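Local coordinates for tailspike protein (Siphovirus 9NA, PDB 3RIQ) that probably serves as the phage's receptor-binding tailspike, recognising Salmonella lipopolysaccharide and cleaving its O-antigen as an endorhamnosidase, at residues Thr147-Ser152 with Leu169-Asn174; Ile191-His196 with Asn205-Gly210; Thr308-Arg313 with Gln330-Asp335; Asn354-Ile359 with Gly378-Arg383; Lys366-Leu371 with Ala389-Gly394. All coordinates share one frame; numbering follows the deposited sequence. Where two conformers were deposited one is given.

Contact 1: Thr147-Ser152 with Leu169-Asn174; sequences TLRVNS and LFTLCN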
# COMPACT_ATOMS: atom_id res chain seq x y z
N THR A 147 -9.02 28.89 -20.70
CA THR A 147 -9.72 27.60 -20.57
C THR A 147 -10.07 27.04 -21.93
O THR A 147 -10.70 27.72 -22.77
CB THR A 147 -11.02 27.81 -19.73
OG1 THR A 147 -10.66 28.38 -18.47
CG2 THR A 147 -11.74 26.49 -19.47
N LEU A 148 -9.70 25.77 -22.14
CA LEU A 148 -10.17 25.01 -23.30
C LEU A 148 -11.46 24.32 -22.87
O LEU A 148 -11.46 23.58 -21.89
CB LEU A 148 -9.12 23.93 -23.68
CG LEU A 148 -9.43 23.26 -25.05
CD1 LEU A 148 -9.28 24.27 -26.22
CD2 LEU A 148 -8.55 22.02 -25.24
N ARG A 149 -12.55 24.54 -23.62
CA ARG A 149 -13.81 23.86 -23.36
C ARG A 149 -14.09 22.93 -24.52
O ARG A 149 -14.33 23.39 -25.66
CB ARG A 149 -14.94 24.86 -23.18
CG ARG A 149 -16.25 24.22 -22.71
CD ARG A 149 -17.37 25.22 -22.54
NE ARG A 149 -18.33 24.70 -21.56
CZ ARG A 149 -19.31 25.43 -21.02
NH1 ARG A 149 -19.50 26.69 -21.45
NH2 ARG A 149 -20.09 24.91 -20.08
N VAL A 150 -14.03 21.62 -24.26
CA VAL A 150 -14.31 20.59 -25.27
C VAL A 150 -15.77 20.18 -25.06
O VAL A 150 -16.11 19.68 -23.97
CB VAL A 150 -13.35 19.41 -25.12
CG1 VAL A 150 -13.75 18.26 -26.04
CG2 VAL A 150 -11.91 19.84 -25.36
N ASN A 151 -16.62 20.41 -26.06
CA ASN A 151 -18.05 20.19 -25.90
C ASN A 151 -18.54 18.93 -26.61
O ASN A 151 -18.27 18.73 -27.80
CB ASN A 151 -18.79 21.39 -26.49
CG ASN A 151 -18.47 22.72 -25.76
OD1 ASN A 151 -18.05 23.73 -26.39
ND2 ASN A 151 -18.66 22.72 -24.48
N SER A 152 -19.27 18.09 -25.87
CA SER A 152 -19.97 16.92 -26.41
C SER A 152 -19.06 16.07 -27.30
O SER A 152 -19.38 15.81 -28.46
CB SER A 152 -21.23 17.36 -27.17
OG SER A 152 -22.13 17.94 -26.25
N LEU A 169 -11.79 22.15 -19.58
CA LEU A 169 -13.20 21.91 -19.19
C LEU A 169 -13.85 20.99 -20.24
O LEU A 169 -13.92 21.37 -21.42
CB LEU A 169 -13.93 23.25 -19.08
CG LEU A 169 -15.46 23.21 -18.93
CD1 LEU A 169 -15.83 22.55 -17.63
CD2 LEU A 169 -15.92 24.63 -18.92
N PHE A 170 -14.33 19.83 -19.82
CA PHE A 170 -14.99 18.88 -20.72
C PHE A 170 -16.46 18.90 -20.37
O PHE A 170 -16.85 18.51 -19.24
CB PHE A 170 -14.40 17.46 -20.53
CG PHE A 170 -12.98 17.38 -20.95
CD1 PHE A 170 -12.66 17.15 -22.29
CD2 PHE A 170 -11.94 17.56 -20.02
CE1 PHE A 170 -11.31 17.08 -22.72
CE2 PHE A 170 -10.59 17.49 -20.44
CZ PHE A 170 -10.28 17.29 -21.79
N THR A 171 -17.27 19.35 -21.32
CA THR A 171 -18.73 19.54 -21.12
C THR A 171 -19.49 18.47 -21.87
O THR A 171 -19.37 18.38 -23.09
CB THR A 171 -19.15 20.95 -21.54
OG1 THR A 171 -18.46 21.89 -20.71
CG2 THR A 171 -20.68 21.18 -21.39
N LEU A 172 -20.30 17.68 -21.16
CA LEU A 172 -21.10 16.58 -21.77
C LEU A 172 -20.23 15.59 -22.56
O LEU A 172 -20.61 15.13 -23.66
CB LEU A 172 -22.28 17.10 -22.65
CG LEU A 172 -23.39 17.84 -21.90
CD1 LEU A 172 -24.45 18.32 -22.91
CD2 LEU A 172 -24.06 16.92 -20.87
N CYS A 173 -19.06 15.27 -21.99
CA CYS A 173 -18.17 14.32 -22.60
C CYS A 173 -18.22 12.98 -21.90
O CYS A 173 -18.60 12.90 -20.72
CB CYS A 173 -16.71 14.84 -22.57
SG CYS A 173 -16.45 16.33 -23.64
N ASN A 174 -17.76 11.94 -22.60
CA ASN A 174 -17.62 10.60 -22.00
C ASN A 174 -16.33 9.97 -22.52
O ASN A 174 -15.86 10.30 -23.62
CB ASN A 174 -18.78 9.69 -22.39
CG ASN A 174 -20.11 10.20 -21.91
OD1 ASN A 174 -20.48 10.04 -20.74
ND2 ASN A 174 -20.86 10.85 -22.83
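T147 opens the contact with its CG2, 3.9 Å from CB of L169. L148 O accepts from L169 N. R149 sends CG anti to its backbone N (chi1 -172°), and the extended chain beyond lies alongside L169, whose CD2 comes to 3.6 Å from NE. That NE donates almost straight to T171 OG1 (2.9 Å, 170°), which sits at the edge of the guanidinium in its plane. E194 closes the polar group, salt-bridged to R149 NH2 and hydrogen-bonded to T171 OG1, while R149 NH1 hydrogen-bonds a glycerol, probably from the crystallisation liquor. The parallel ladder, R149 over L169, V150 over F170 and N151 over T171, is the stacking of successive turns in a right-handed beta-helix. V150 continues it, its N bonded to L169 O and its O to T171 N. On the buried face its CB meets CD1 of the F170 ring at 3.7 Å, side by side. N151 turns back to the face of R149; its ND2 lies 3.5 Å from T171 CB, and OD1 is taken by N72. S152 N bonds to T171 O at 2.8 Å, and its CA-H points at L172 O.

Contact 2: Ile191-His196 with Asn205-Gly210; sequences ITFENH and NKVVGG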
# COMPACT_ATOMS: atom_id res chain seq x y z
N ILE A 191 -8.72 20.14 -14.23
CA ILE A 191 -9.48 19.38 -15.21
C ILE A 191 -10.87 19.19 -14.65
O ILE A 191 -11.01 18.69 -13.51
CB ILE A 191 -8.87 17.97 -15.43
CG1 ILE A 191 -7.40 18.03 -15.88
CG2 ILE A 191 -9.75 17.16 -16.42
CD1 ILE A 191 -7.16 18.57 -17.15
N THR A 192 -11.89 19.53 -15.42
CA THR A 192 -13.27 19.38 -14.95
C THR A 192 -14.08 18.56 -15.93
O THR A 192 -14.05 18.83 -17.13
CB THR A 192 -13.98 20.77 -14.82
OG1 THR A 192 -13.26 21.62 -13.93
CG2 THR A 192 -15.44 20.62 -14.35
N PHE A 193 -14.83 17.58 -15.42
CA PHE A 193 -15.77 16.81 -16.25
C PHE A 193 -17.17 17.26 -15.86
O PHE A 193 -17.69 16.90 -14.78
CB PHE A 193 -15.57 15.31 -16.08
CG PHE A 193 -14.17 14.87 -16.38
CD1 PHE A 193 -13.70 14.89 -17.70
CD2 PHE A 193 -13.31 14.45 -15.34
CE1 PHE A 193 -12.40 14.49 -18.01
CE2 PHE A 193 -12.00 14.02 -15.65
CZ PHE A 193 -11.56 14.05 -16.98
N GLU A 194 -17.76 18.13 -16.70
CA GLU A 194 -19.01 18.83 -16.37
C GLU A 194 -20.17 18.19 -17.13
O GLU A 194 -20.31 18.43 -18.34
CB GLU A 194 -18.85 20.29 -16.80
CG GLU A 194 -20.06 21.17 -16.52
CD GLU A 194 -19.90 22.53 -17.16
OE1 GLU A 194 -19.52 22.62 -18.31
OE2 GLU A 194 -20.16 23.54 -16.51
N ASN A 195 -21.00 17.39 -16.44
CA ASN A 195 -22.08 16.64 -17.12
C ASN A 195 -23.49 16.92 -16.61
O ASN A 195 -24.40 16.16 -16.88
CB ASN A 195 -21.78 15.12 -17.11
CG ASN A 195 -20.54 14.77 -17.92
OD1 ASN A 195 -19.43 14.99 -17.47
ND2 ASN A 195 -20.72 14.29 -19.12
N HIS A 196 -23.70 18.04 -15.92
CA HIS A 196 -25.03 18.27 -15.37
C HIS A 196 -26.06 18.86 -16.35
O HIS A 196 -27.21 19.01 -15.97
CB HIS A 196 -24.95 19.21 -14.17
CG HIS A 196 -24.54 20.59 -14.58
ND1 HIS A 196 -23.30 20.86 -15.13
CD2 HIS A 196 -25.22 21.76 -14.58
CE1 HIS A 196 -23.24 22.14 -15.44
NE2 HIS A 196 -24.39 22.71 -15.11
N ASN A 205 -14.61 9.06 -17.69
CA ASN A 205 -13.78 10.25 -17.71
C ASN A 205 -12.77 10.11 -16.59
O ASN A 205 -13.13 9.88 -15.40
CB ASN A 205 -14.64 11.49 -17.49
CG ASN A 205 -15.58 11.73 -18.65
OD1 ASN A 205 -15.20 11.55 -19.83
ND2 ASN A 205 -16.78 12.22 -18.33
N LYS A 206 -11.50 10.19 -16.95
CA LYS A 206 -10.43 9.87 -15.99
C LYS A 206 -9.16 10.69 -16.21
O LYS A 206 -8.86 11.08 -17.37
CB LYS A 206 -10.13 8.37 -16.01
CG LYS A 206 -9.45 7.84 -17.19
CD LYS A 206 -9.36 6.31 -17.07
CE LYS A 206 -10.78 5.72 -16.99
NZ LYS A 206 -10.82 4.27 -16.91
N VAL A 207 -8.43 10.94 -15.14
CA VAL A 207 -7.08 11.51 -15.21
C VAL A 207 -6.14 10.45 -14.65
O VAL A 207 -6.40 9.89 -13.56
CB VAL A 207 -7.00 12.80 -14.37
CG1 VAL A 207 -5.57 13.42 -14.36
CG2 VAL A 207 -8.06 13.84 -14.89
N VAL A 208 -5.02 10.19 -15.34
CA VAL A 208 -4.02 9.21 -14.87
C VAL A 208 -2.63 9.80 -15.01
O VAL A 208 -2.21 10.10 -16.13
CB VAL A 208 -4.09 7.90 -15.73
CG1 VAL A 208 -3.03 6.88 -15.26
CG2 VAL A 208 -5.52 7.31 -15.70
N GLY A 209 -1.90 9.93 -13.89
CA GLY A 209 -0.52 10.41 -13.97
C GLY A 209 -0.41 11.90 -13.73
O GLY A 209 -1.43 12.61 -13.79
N GLY A 210 0.83 12.37 -13.50
CA GLY A 210 1.14 13.79 -13.56
C GLY A 210 0.93 14.59 -12.30
O GLY A 210 0.84 14.05 -11.18
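The F193 ring carries N205 CB over the centre of one face and V207 CG2 at its edge. CB stands 3.6 Å from the ring centroid, 13° off the normal, a CH-pi contact. The N205 amide lies only 11° from parallel to the ring, the two side chains sliding past each other in opposite directions. F222 meets the same ring obliquely, its plane tilted by about 40°. All this happens inside the right-handed beta-helix, where side chains from different walls of the coil meet. The chain turns a corner at I191, and the segments run nearly opposite ways, yet no hydrogen bond joins them: residues 192-194 pair in parallel with strands 166-171 and 220-223, residues 206-208 with 176-179 and 234-236. F193 and N205, nearest in this part of the backbone, still have CA atoms 7.0 Å apart, so the gap is spanned by side chains, the F193 ring also reaching the main chain of K206 (CZ to N 3.9 Å). V207 CG2 reaches F193 CE2 at 4.0 Å and also I191 CG2, tying the corner residue into the apolar patch. Beyond the ring the interior becomes polar. N195 and N205 do not bond each other; both are bound to the N225 amide, and both ND2 atoms donate to C173 O, while N205 OD1 accepts from I176 N. Between the two amides, N195 OD1 and N205 ND2 remain 3.9 Å apart.

Contact 3: Thr308-Arg313 with Gln330-Asp335; sequences TQHIIR and QKNIID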
# COMPACT_ATOMS: atom_id res chain seq x y z
N THR A 308 -22.99 6.03 -2.84
CA THR A 308 -22.00 6.46 -3.83
C THR A 308 -21.08 5.33 -4.29
O THR A 308 -20.65 5.34 -5.45
CB THR A 308 -21.21 7.68 -3.35
OG1 THR A 308 -20.75 7.45 -2.00
CG2 THR A 308 -22.12 8.92 -3.35
N GLN A 309 -20.73 4.38 -3.40
CA GLN A 309 -19.92 3.19 -3.80
C GLN A 309 -18.62 3.59 -4.50
O GLN A 309 -18.23 2.96 -5.47
CB GLN A 309 -20.72 2.27 -4.74
CG GLN A 309 -21.92 1.54 -4.08
CD GLN A 309 -22.32 0.30 -4.91
OE1 GLN A 309 -21.59 -0.71 -4.93
NE2 GLN A 309 -23.43 0.39 -5.61
N HIS A 310 -17.95 4.63 -4.02
CA HIS A 310 -16.62 4.94 -4.54
C HIS A 310 -15.60 3.96 -3.96
O HIS A 310 -15.81 3.35 -2.89
CB HIS A 310 -16.22 6.37 -4.18
CG HIS A 310 -17.12 7.42 -4.77
ND1 HIS A 310 -17.34 7.56 -6.12
CD2 HIS A 310 -17.78 8.45 -4.17
CE1 HIS A 310 -18.12 8.60 -6.34
NE2 HIS A 310 -18.41 9.16 -5.17
N ILE A 311 -14.49 3.83 -4.67
CA ILE A 311 -13.28 3.18 -4.16
C ILE A 311 -12.21 4.23 -4.02
O ILE A 311 -11.87 4.94 -4.99
CB ILE A 311 -12.82 2.05 -5.12
CG1 ILE A 311 -13.93 0.99 -5.28
CG2 ILE A 311 -11.47 1.46 -4.66
CD1 ILE A 311 -13.61 -0.13 -6.34
N ILE A 312 -11.69 4.36 -2.80
CA ILE A 312 -10.67 5.35 -2.49
C ILE A 312 -9.49 4.60 -1.90
O ILE A 312 -9.63 3.98 -0.84
CB ILE A 312 -11.21 6.37 -1.46
CG1 ILE A 312 -12.42 7.14 -2.04
CG2 ILE A 312 -10.06 7.36 -1.01
CD1 ILE A 312 -13.19 7.98 -0.95
N ARG A 313 -8.32 4.65 -2.53
CA ARG A 313 -7.19 3.90 -1.99
C ARG A 313 -5.83 4.52 -2.29
O ARG A 313 -5.67 5.27 -3.29
CB ARG A 313 -7.22 2.44 -2.43
CG ARG A 313 -7.45 2.21 -3.85
CD ARG A 313 -7.82 0.70 -4.17
NE ARG A 313 -6.69 -0.22 -3.93
CZ ARG A 313 -5.80 -0.59 -4.85
NH1 ARG A 313 -5.91 -0.11 -6.09
NH2 ARG A 313 -4.78 -1.39 -4.51
N GLN A 330 -22.55 6.11 1.42
CA GLN A 330 -22.41 4.76 1.97
C GLN A 330 -21.99 3.77 0.93
O GLN A 330 -22.00 4.08 -0.26
CB GLN A 330 -23.72 4.29 2.63
CG GLN A 330 -24.94 4.15 1.68
CD GLN A 330 -26.13 3.56 2.43
OE1 GLN A 330 -26.11 2.38 2.85
NE2 GLN A 330 -27.14 4.38 2.68
N LYS A 331 -21.56 2.61 1.41
CA LYS A 331 -21.05 1.51 0.59
C LYS A 331 -19.78 1.90 -0.18
O LYS A 331 -19.42 1.24 -1.16
CB LYS A 331 -22.13 1.00 -0.37
CG LYS A 331 -23.31 0.36 0.36
CD LYS A 331 -24.44 -0.03 -0.62
CE LYS A 331 -24.17 -1.47 -1.15
NZ LYS A 331 -24.94 -1.92 -2.32
N ASN A 332 -19.07 2.90 0.32
CA ASN A 332 -17.73 3.20 -0.18
C ASN A 332 -16.71 2.23 0.41
O ASN A 332 -16.90 1.74 1.52
CB ASN A 332 -17.31 4.62 0.18
CG ASN A 332 -18.30 5.68 -0.32
OD1 ASN A 332 -18.49 5.86 -1.51
ND2 ASN A 332 -18.92 6.39 0.61
N ILE A 333 -15.62 1.98 -0.31
CA ILE A 333 -14.46 1.21 0.19
C ILE A 333 -13.27 2.14 0.24
O ILE A 333 -12.95 2.76 -0.76
CB ILE A 333 -14.18 -0.04 -0.70
CG1 ILE A 333 -15.35 -1.01 -0.59
CG2 ILE A 333 -12.85 -0.70 -0.29
CD1 ILE A 333 -15.32 -2.15 -1.61
N ILE A 334 -12.68 2.29 1.42
CA ILE A 334 -11.53 3.18 1.62
C ILE A 334 -10.42 2.34 2.20
O ILE A 334 -10.61 1.72 3.24
CB ILE A 334 -11.84 4.38 2.58
CG1 ILE A 334 -13.00 5.22 2.05
CG2 ILE A 334 -10.60 5.28 2.73
CD1 ILE A 334 -14.36 4.80 2.58
N ASP A 335 -9.26 2.30 1.53
CA ASP A 335 -8.12 1.53 2.03
C ASP A 335 -6.81 2.28 1.82
O ASP A 335 -6.56 2.76 0.71
CB ASP A 335 -8.02 0.14 1.33
CG ASP A 335 -6.80 -0.64 1.80
OD1 ASP A 335 -6.71 -0.87 3.04
OD2 ASP A 335 -5.90 -0.98 0.99
O HOH W 1 -22.45 -3.27 -3.42
O HOH W 2 -19.49 -1.30 -3.12
O HOH W 3 -17.30 0.83 -3.05
O HOH W 4 -6.56 -1.85 -1.51
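Strand residues I311-R313 run parallel to I333-D335, their axes 4.7 Å apart and 5° from aligned, as stacked rungs of the beta-helix. I333 N donates to H310 O, I312 N to I333 O and D335 N to I312 O. Ahead of the strands N332 takes over: its OD1 accepts from T308 OG1 (2.8 Å) and from H310 N (2.8 Å), both in the plane of the amide and on lone pairs. The amide lies 8° from parallel to the H310 ring, side by side. I312 CD1 meets I334 CG1 at 4.1 Å. At the outer end a water joins Q309 OE1 to K331 NZ. Another water accepts from R313 NE (2.9 Å) and donates to D335 OD2 (2.7 Å); R313 also bonds N269 of the second subunit, and D335 bonds T357. Two donors thus satisfy the buried N332 oxygen and fix its rotation, while R313 NE and D335 OD2, 5.0 Å apart, form no direct ion pair and are bridged by water.

Contact 4: Asn354-Ile359 with Gly378-Arg383; sequences NDITNI and GGSRLR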
# COMPACT_ATOMS: atom_id res chain seq x y z
N ASN A 354 -19.75 2.50 5.64
CA ASN A 354 -18.54 2.41 4.81
C ASN A 354 -17.54 1.46 5.43
O ASN A 354 -17.54 1.22 6.64
CB ASN A 354 -17.93 3.82 4.62
CG ASN A 354 -18.86 4.75 3.87
OD1 ASN A 354 -19.30 4.42 2.77
ND2 ASN A 354 -19.18 5.89 4.47
N ASP A 355 -16.65 0.96 4.57
CA ASP A 355 -15.60 0.04 4.97
C ASP A 355 -14.26 0.73 4.84
O ASP A 355 -13.88 1.14 3.75
CB ASP A 355 -15.67 -1.21 4.11
CG ASP A 355 -16.80 -2.10 4.52
OD1 ASP A 355 -16.67 -2.76 5.56
OD2 ASP A 355 -17.83 -2.14 3.83
N ILE A 356 -13.57 0.86 5.97
CA ILE A 356 -12.41 1.74 6.12
C ILE A 356 -11.25 0.95 6.69
O ILE A 356 -11.37 0.42 7.80
CB ILE A 356 -12.74 2.89 7.11
CG1 ILE A 356 -13.95 3.70 6.64
CG2 ILE A 356 -11.56 3.83 7.31
CD1 ILE A 356 -14.48 4.68 7.67
N THR A 357 -10.15 0.88 5.96
CA THR A 357 -9.00 0.09 6.40
C THR A 357 -7.69 0.78 6.19
O THR A 357 -7.54 1.56 5.27
CB THR A 357 -8.93 -1.30 5.68
OG1 THR A 357 -8.92 -1.13 4.26
CG2 THR A 357 -10.11 -2.19 6.05
N ASN A 358 -6.74 0.50 7.08
CA ASN A 358 -5.34 0.96 6.91
C ASN A 358 -5.21 2.47 6.82
O ASN A 358 -4.66 3.02 5.86
CB ASN A 358 -4.70 0.21 5.74
CG ASN A 358 -4.60 -1.27 6.03
OD1 ASN A 358 -4.05 -1.66 7.07
ND2 ASN A 358 -5.21 -2.09 5.20
N ILE A 359 -5.73 3.14 7.84
CA ILE A 359 -5.67 4.60 7.94
C ILE A 359 -4.56 4.99 8.90
O ILE A 359 -4.48 4.40 9.98
CB ILE A 359 -7.00 5.16 8.50
CG1 ILE A 359 -8.18 4.63 7.72
CG2 ILE A 359 -6.98 6.69 8.53
CD1 ILE A 359 -8.22 5.02 6.25
N GLY A 378 -21.38 8.03 11.24
CA GLY A 378 -22.43 7.01 11.05
C GLY A 378 -21.91 5.66 11.48
O GLY A 378 -20.97 5.58 12.28
N GLY A 379 -22.50 4.60 10.96
CA GLY A 379 -22.08 3.27 11.40
C GLY A 379 -21.12 2.67 10.40
O GLY A 379 -21.54 1.89 9.52
N SER A 380 -19.84 3.00 10.56
CA SER A 380 -18.81 2.48 9.65
C SER A 380 -17.98 1.39 10.33
O SER A 380 -18.13 1.13 11.54
CB SER A 380 -17.94 3.62 9.08
OG SER A 380 -18.74 4.36 8.18
N ARG A 381 -17.14 0.71 9.54
CA ARG A 381 -16.35 -0.41 10.08
C ARG A 381 -14.89 -0.08 9.80
O ARG A 381 -14.50 0.06 8.63
CB ARG A 381 -16.74 -1.73 9.37
CG ARG A 381 -18.19 -2.15 9.66
CD ARG A 381 -18.76 -3.14 8.64
NE ARG A 381 -18.93 -2.52 7.32
CZ ARG A 381 -20.00 -1.83 6.89
NH1 ARG A 381 -21.05 -1.63 7.70
NH2 ARG A 381 -20.03 -1.34 5.63
N LEU A 382 -14.09 0.06 10.86
CA LEU A 382 -12.69 0.51 10.73
C LEU A 382 -11.76 -0.61 11.16
O LEU A 382 -11.98 -1.19 12.26
CB LEU A 382 -12.42 1.72 11.63
CG LEU A 382 -13.11 3.04 11.27
CD1 LEU A 382 -14.60 2.97 11.55
CD2 LEU A 382 -12.49 4.18 12.06
N ARG A 383 -10.75 -0.90 10.34
CA ARG A 383 -9.79 -1.98 10.67
C ARG A 383 -8.40 -1.50 10.32
O ARG A 383 -8.14 -1.18 9.15
CB ARG A 383 -10.07 -3.31 9.95
CG ARG A 383 -11.48 -3.89 10.07
CD ARG A 383 -12.25 -3.60 8.85
NE ARG A 383 -13.57 -4.24 8.74
CZ ARG A 383 -14.40 -3.99 7.72
NH1 ARG A 383 -14.04 -3.14 6.75
NH2 ARG A 383 -15.60 -4.56 7.68
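The D355 carboxylate is held by two arginines that approach it differently. R381 comes side-on, its plane turned 50° from the carboxylate: NE reaches OD1 at 2.9 Å and NH2 reaches OD2 at 3.0 Å, both nearly straight and from above the carboxylate plane. R383 comes end-on and nearly coplanar (1°), NH1 (2.9 Å) and NH2 (3.0 Å) both donating bent hydrogen bonds to D355 OD1. That single oxygen therefore receives three N-H groups, a concentration of positive charge that would favour the ionised aspartate. R383 is bent at chi2 (100°), and its CD lies 3.8 Å from T357 CG2. Over one face of the R381 guanidinium sits N354 O, offset toward the rim; R381 CB covers a face of R383. On the other side of the sheet I356 and L382 lie side by side, CB to CG 4.2 Å. Backbone bonds from R381 N to N354 O and from R383 N to I356 O set the parallel register of this beta-helix wall. Strand 333-340 flanks residues 355-359 and strand 402-409 flanks 381-383, while the second subunit closes over the arginine face, its H388 bonding R383 NE and its Y340 packing on D355 and R383.

Contact 5: Lys366-Leu371 with Ala389-Gly394; sequences KDLTNL and AYTTQG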
# COMPACT_ATOMS: atom_id res chain seq x y z
N LYS A 366 -3.99 20.42 13.53
CA LYS A 366 -2.73 21.11 13.70
C LYS A 366 -2.97 22.51 14.26
O LYS A 366 -2.10 23.06 14.96
CB LYS A 366 -1.94 21.14 12.37
CG LYS A 366 -0.51 21.74 12.44
CD LYS A 366 0.09 21.80 11.02
CE LYS A 366 1.49 22.39 11.01
NZ LYS A 366 2.06 22.57 9.66
N ASP A 367 -4.14 23.07 14.02
CA ASP A 367 -4.38 24.41 14.54
C ASP A 367 -5.04 24.48 15.93
O ASP A 367 -5.41 25.58 16.41
CB ASP A 367 -5.13 25.25 13.53
CG ASP A 367 -4.27 25.61 12.34
OD1 ASP A 367 -3.01 25.72 12.44
OD2 ASP A 367 -4.85 25.80 11.29
N LEU A 368 -5.15 23.33 16.59
CA LEU A 368 -5.57 23.29 18.01
C LEU A 368 -6.95 23.94 18.26
O LEU A 368 -7.12 24.71 19.22
CB LEU A 368 -4.48 23.90 18.93
CG LEU A 368 -3.07 23.32 18.80
CD1 LEU A 368 -2.07 24.06 19.71
CD2 LEU A 368 -3.05 21.80 19.10
N THR A 369 -7.92 23.60 17.43
CA THR A 369 -9.27 24.11 17.55
C THR A 369 -10.21 23.04 18.10
O THR A 369 -11.43 23.05 17.84
CB THR A 369 -9.79 24.72 16.23
OG1 THR A 369 -9.87 23.70 15.23
CG2 THR A 369 -8.85 25.86 15.75
N ASN A 370 -9.64 22.11 18.86
CA ASN A 370 -10.43 21.12 19.59
C ASN A 370 -11.14 20.11 18.72
O ASN A 370 -12.19 19.57 19.08
CB ASN A 370 -11.39 21.78 20.59
CG ASN A 370 -10.89 21.66 22.00
OD1 ASN A 370 -10.46 20.58 22.43
ND2 ASN A 370 -10.94 22.76 22.74
N LEU A 371 -10.53 19.83 17.58
CA LEU A 371 -11.06 18.86 16.64
C LEU A 371 -10.39 17.49 16.87
O LEU A 371 -9.30 17.40 17.36
CB LEU A 371 -10.81 19.33 15.19
CG LEU A 371 -11.42 20.69 14.86
CD1 LEU A 371 -11.07 21.01 13.40
CD2 LEU A 371 -12.93 20.68 15.08
N ALA A 389 -1.28 11.75 17.51
CA ALA A 389 -1.67 13.12 17.75
C ALA A 389 -0.51 13.84 18.43
O ALA A 389 0.17 13.25 19.29
CB ALA A 389 -2.89 13.14 18.66
N TYR A 390 -0.27 15.09 18.06
CA TYR A 390 0.78 15.90 18.71
C TYR A 390 0.15 16.89 19.69
O TYR A 390 0.79 17.89 20.11
CB TYR A 390 1.59 16.65 17.63
CG TYR A 390 2.50 15.82 16.71
CD1 TYR A 390 2.44 14.41 16.68
CD2 TYR A 390 3.37 16.45 15.81
CE1 TYR A 390 3.27 13.67 15.84
CE2 TYR A 390 4.18 15.70 14.93
CZ TYR A 390 4.11 14.30 14.95
OH TYR A 390 4.92 13.54 14.08
N THR A 391 -1.10 16.61 20.02
CA THR A 391 -1.86 17.35 21.03
C THR A 391 -2.74 16.38 21.83
O THR A 391 -3.12 15.30 21.32
CB THR A 391 -2.77 18.41 20.37
OG1 THR A 391 -3.51 19.13 21.39
CG2 THR A 391 -3.75 17.76 19.40
N THR A 392 -3.07 16.79 23.06
CA THR A 392 -4.02 16.07 23.92
C THR A 392 -5.48 16.46 23.68
O THR A 392 -6.37 15.84 24.26
CB THR A 392 -3.70 16.22 25.45
OG1 THR A 392 -3.74 17.60 25.80
CG2 THR A 392 -2.30 15.67 25.74
N GLN A 393 -5.74 17.47 22.84
CA GLN A 393 -7.12 17.86 22.54
C GLN A 393 -7.91 16.72 21.90
O GLN A 393 -7.40 15.98 21.03
CB GLN A 393 -7.17 19.04 21.57
CG GLN A 393 -6.70 20.34 22.15
CD GLN A 393 -6.99 21.54 21.24
OE1 GLN A 393 -7.20 21.40 20.03
NE2 GLN A 393 -6.99 22.73 21.83
N GLY A 394 -9.16 16.60 22.32
CA GLY A 394 -10.12 15.73 21.62
C GLY A 394 -9.81 14.24 21.71
O GLY A 394 -9.22 13.74 22.71
O HOH W 5 -10.40 18.48 24.03
O HOH W 6 -6.95 16.29 18.33
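Q393 reaches across with its carboxamide to the backbone of L368 and N370. Its OE1 accepts from N370 N at 2.8 Å; the donor stands well above the plane of the carbonyl, 49° out of it, and the N-H is clearly bent. NE2 adds a weak bond to L368 O (3.3 Å), so the two ends of one amide hold both sides of the intervening T369. N365 ND2 donates to the same OE1. N370 turns its own amide over that of Q393: the side chains cross at about a right angle, but the amide planes are stacked, 12° apart, with N370 CG 4.0 Å from Q393 NE2. These are loops of the right-handed beta-helix, one joining strand 355-362 to 374-376 and the next, a turn later, joining 381-388 to 397-399, so the contact stacks successive connections at the surface. L368 slides past T391 in the opposite direction, CD2 coming to 3.5 Å from OG1. That hydroxyl oxygen, anti to its own backbone N (chi1 180°), accepts from Q393 N at 3.1 Å, an ST turn that sets the backbone at the base of the glutamine. Two waters bridge the segments: one accepts from G394 N and donates to N370 OD1 (2.6 Å), the other donates to L371 O and Q393 O.

From the N terminus, contact 1 closes a 16-residue loop between neighbouring turns of the beta-helix, and contact 2 then closes a shorter one of eight residues across its interior. The two touch, since strands 166-171 and 184-194 are adjacent. Contact 3 follows in series, its centre about 18 Å from that of contact 2, closing 16 residues and tying strands 311-318 and 333-340. Contact 4 closes 18 residues on the next pair and touches contact 3; both face the second subunit. Contact 5 closes 17 and crosses contact 4 along the chain, their segments alternating: 4 joins strands, 5 the loops that follow them. Contacts 1 and 5 lie about 43 Å apart between centres. None nests within another.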